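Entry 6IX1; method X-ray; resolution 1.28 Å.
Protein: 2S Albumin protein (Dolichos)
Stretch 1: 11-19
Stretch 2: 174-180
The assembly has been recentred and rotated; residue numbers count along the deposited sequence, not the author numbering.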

# COMPACT_ATOMS: atom_id res chain seq x y z
N SER A 11 1.05 12.79 -0.38
CA SER A 11 1.69 13.99 -0.95
C SER A 11 2.39 14.89 0.10
O SER A 11 3.35 15.56 -0.25
N ARG A 12 1.99 14.77 1.35
CA ARG A 12 2.64 15.55 2.42
C ARG A 12 3.90 14.88 2.85
O ARG A 12 3.87 13.62 3.13
N ALA A 13 5.00 15.59 2.94
CA ALA A 13 6.30 14.99 3.17
C ALA A 13 6.28 14.15 4.44
O ALA A 13 5.85 14.57 5.52
N TYR A 14 6.80 12.94 4.31
CA TYR A 14 6.96 12.02 5.45
C TYR A 14 5.68 11.74 6.21
O TYR A 14 5.74 11.39 7.38
N GLU A 15 4.58 11.73 5.48
CA GLU A 15 3.31 11.23 6.02
C GLU A 15 2.89 9.94 5.27
O GLU A 15 2.99 9.87 4.03
N VAL A 16 2.36 9.01 6.05
CA VAL A 16 1.87 7.72 5.55
C VAL A 16 0.49 7.47 6.18
O VAL A 16 0.21 7.85 7.33
N TYR A 17 -0.39 6.90 5.36
CA TYR A 17 -1.68 6.41 5.84
C TYR A 17 -1.62 4.89 5.99
O TYR A 17 -1.20 4.20 5.05
N PHE A 18 -2.00 4.39 7.14
CA PHE A 18 -2.10 2.97 7.43
C PHE A 18 -3.54 2.60 7.71
O PHE A 18 -4.15 3.24 8.56
N PHE A 19 -4.02 1.57 7.01
CA PHE A 19 -5.39 1.05 7.20
C PHE A 19 -5.36 -0.28 7.93
O PHE A 19 -4.53 -1.16 7.63
N SER A 174 2.13 -2.32 1.89
CA SER A 174 3.42 -1.73 1.49
C SER A 174 3.17 -0.27 1.16
O SER A 174 2.10 0.06 0.74
N PHE A 175 4.23 0.48 1.25
CA PHE A 175 4.19 1.83 0.66
C PHE A 175 5.60 2.28 0.27
O PHE A 175 6.60 1.87 0.86
N ALA A 176 5.65 3.14 -0.72
CA ALA A 176 6.90 3.73 -1.11
C ALA A 176 7.28 4.85 -0.12
O ALA A 176 6.41 5.63 0.28
N SER A 177 8.53 4.90 0.24
CA SER A 177 9.00 5.99 1.13
C SER A 177 9.13 7.31 0.41
O SER A 177 9.31 7.32 -0.81
N HIS A 178 9.08 8.39 1.16
CA HIS A 178 9.52 9.68 0.63
C HIS A 178 11.02 9.71 0.34
O HIS A 178 11.46 10.55 -0.40
N LYS A 179 11.72 8.81 1.02
CA LYS A 179 13.16 8.68 0.76
C LYS A 179 13.35 7.68 -0.36
O LYS A 179 13.23 6.48 -0.17
N GLU A 180 13.49 8.17 -1.58
CA GLU A 180 13.59 7.29 -2.76
C GLU A 180 14.94 6.63 -2.73
O GLU A 180 15.88 7.25 -2.26

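The two stretches belong to one chain, and no two residues that touch across them are fewer than 157 positions apart; together they bury 380 Å², counted over both sides. Judged by the CA-to-CB bond, Val 16 points toward stretch 2, and Phe 175 and His 178 point toward stretch 1. Tyr 14 and Phe 18 leave their backbone sideways, but the ends of both side chains come nearer to the partner. Ser 11, Arg 12, Glu 15 and Tyr 17 point away.

CH-pi contacts supply the best-defined geometry. Val 16, with chi1 at 60° (p), sets CG2 over one face of the Phe 175 ring, 3.5 Å from its centroid and 1° off the normal, so the methyl sits almost exactly on the ring axis. Phe 175 presents that face with chi1 at 73° (p) and chi2 at -80°. At the other end of the contact, His 178 (chi1 -73°, m; chi2 88°) takes part twice. Its CB lies 3.6 Å from the centroid of the Tyr 14 ring, 14° off the normal, while its own imidazole receives Ala 13 CA over a face at 4.1 Å from the centroid and 27° off the normal. The histidine is thus held through both its methylene and its ring, consistent with its 115 Å² of covered surface, the largest share of any residue here.

The aromatic pairs are oblique. The rings of Phe 18 (chi1 -65°, m) and Phe 175 have centroids 5.8 Å apart and planes at 75°, and they touch through CE1 of Phe 18 and CE1 of Phe 175 at 3.8 Å. The Phe 175 ring therefore meets two residues of the strand, Val 16 and Phe 18. Tyr 14 (chi1 -67°, m) and His 178 have centroids 5.2 Å apart and planes at 40°. The tyrosine also reaches past the histidine, bringing OH to 3.5 Å from Lys 179 CB; the extended lysine (t, t, t, then p at chi4) carries its end away.

Polar evidence is sparser: no clear hydrogen bond crosses between the stretches. Arg 12 O comes within 3.2 Å of His 178 NE2, but the angle is poor; this carbonyl instead accepts from Glu 15 N at 3.1 Å, closing a type II turn. Glu 15 O approaches the imidazole edge, 3.3 Å from His 178 CE1. Both ring nitrogens of His 178 have hydrogen-bond partners outside the two stretches. Within stretch 2, Ser 177 (chi1 -176°, t) accepts at OG from Lys 179 N at 2.9 Å and 157°, bracing the backbone around the histidine.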

# COMPACT_ATOMS: atom_id res chain seq x y z
CB SER A 11 0.67 14.79 -1.73
OG SER A 11 -0.33 15.22 -0.81
CB ARG A 12 1.65 15.68 3.57
CG ARG A 12 0.44 16.58 3.24
CD ARG A 12 0.80 18.01 3.04
NE ARG A 12 -0.24 18.83 2.61
CZ ARG A 12 -1.05 19.54 3.41
NH1 ARG A 12 -1.00 19.35 4.71
NH2 ARG A 12 -1.90 20.38 2.88
CB ALA A 13 7.39 16.03 3.21
CB TYR A 14 8.17 12.38 6.34
CG TYR A 14 9.44 12.17 5.58
CD1 TYR A 14 10.00 10.91 5.52
CD2 TYR A 14 10.10 13.15 4.84
CE1 TYR A 14 11.10 10.64 4.71
CE2 TYR A 14 11.18 12.90 4.01
CZ TYR A 14 11.72 11.63 3.98
OH TYR A 14 12.82 11.33 3.22
CB GLU A 15 2.20 12.28 5.93
CG GLU A 15 2.53 13.48 6.75
CD GLU A 15 1.45 14.55 6.85
OE1 GLU A 15 0.26 14.20 6.77
OE2 GLU A 15 1.84 15.71 7.16
CB VAL A 16 2.84 6.55 5.82
CG1 VAL A 16 3.11 6.34 7.33
CG2 VAL A 16 2.32 5.24 5.22
CB TYR A 17 -2.79 6.77 4.84
CG TYR A 17 -3.11 8.24 4.73
CD1 TYR A 17 -2.39 9.01 3.87
CD2 TYR A 17 -4.07 8.88 5.51
CE1 TYR A 17 -2.60 10.37 3.72
CE2 TYR A 17 -4.32 10.24 5.35
CZ TYR A 17 -3.54 11.00 4.48
OH TYR A 17 -3.70 12.36 4.31
CB PHE A 18 -1.28 2.53 8.65
CG PHE A 18 0.21 2.66 8.54
CD1 PHE A 18 0.88 2.13 7.50
CD2 PHE A 18 0.97 3.24 9.53
CE1 PHE A 18 2.25 2.19 7.42
CE2 PHE A 18 2.34 3.25 9.49
CZ PHE A 18 2.99 2.72 8.41
CB PHE A 19 -6.09 0.90 5.83
CG PHE A 19 -6.18 2.24 5.16
CD1 PHE A 19 -7.21 3.10 5.43
CD2 PHE A 19 -5.18 2.64 4.33
CE1 PHE A 19 -7.22 4.38 4.89
CE2 PHE A 19 -5.21 3.92 3.79
CZ PHE A 19 -6.23 4.77 4.08
CB SER A 174 4.02 -2.47 0.27
OG SER A 174 3.06 -2.59 -0.82
CB PHE A 175 3.54 2.85 1.62
CG PHE A 175 4.34 3.25 2.81
CD1 PHE A 175 4.40 2.43 3.92
CD2 PHE A 175 5.00 4.47 2.83
CE1 PHE A 175 5.12 2.82 5.05
CE2 PHE A 175 5.76 4.83 3.95
CZ PHE A 175 5.84 4.02 5.02
CB ALA A 176 6.72 4.39 -2.45
CB SER A 177 10.34 5.60 1.71
OG SER A 177 10.78 6.53 2.62
CB HIS A 178 9.13 10.79 1.63
CG HIS A 178 7.65 11.05 1.62
ND1 HIS A 178 6.77 10.36 2.40
CD2 HIS A 178 6.92 11.93 0.89
CE1 HIS A 178 5.55 10.83 2.18
NE2 HIS A 178 5.62 11.77 1.27
CB LYS A 179 13.90 8.25 2.01
CG LYS A 179 15.40 8.15 1.88
CD LYS A 179 16.08 7.66 3.14
CE LYS A 179 17.54 7.33 2.96
NZ LYS A 179 18.26 8.53 2.50
CB GLU A 180 13.41 8.09 -4.03
CG GLU A 180 12.00 8.63 -4.21
CD GLU A 180 11.84 9.22 -5.60
OE1 GLU A 180 12.76 9.90 -6.04
OE2 GLU A 180 10.81 9.08 -6.18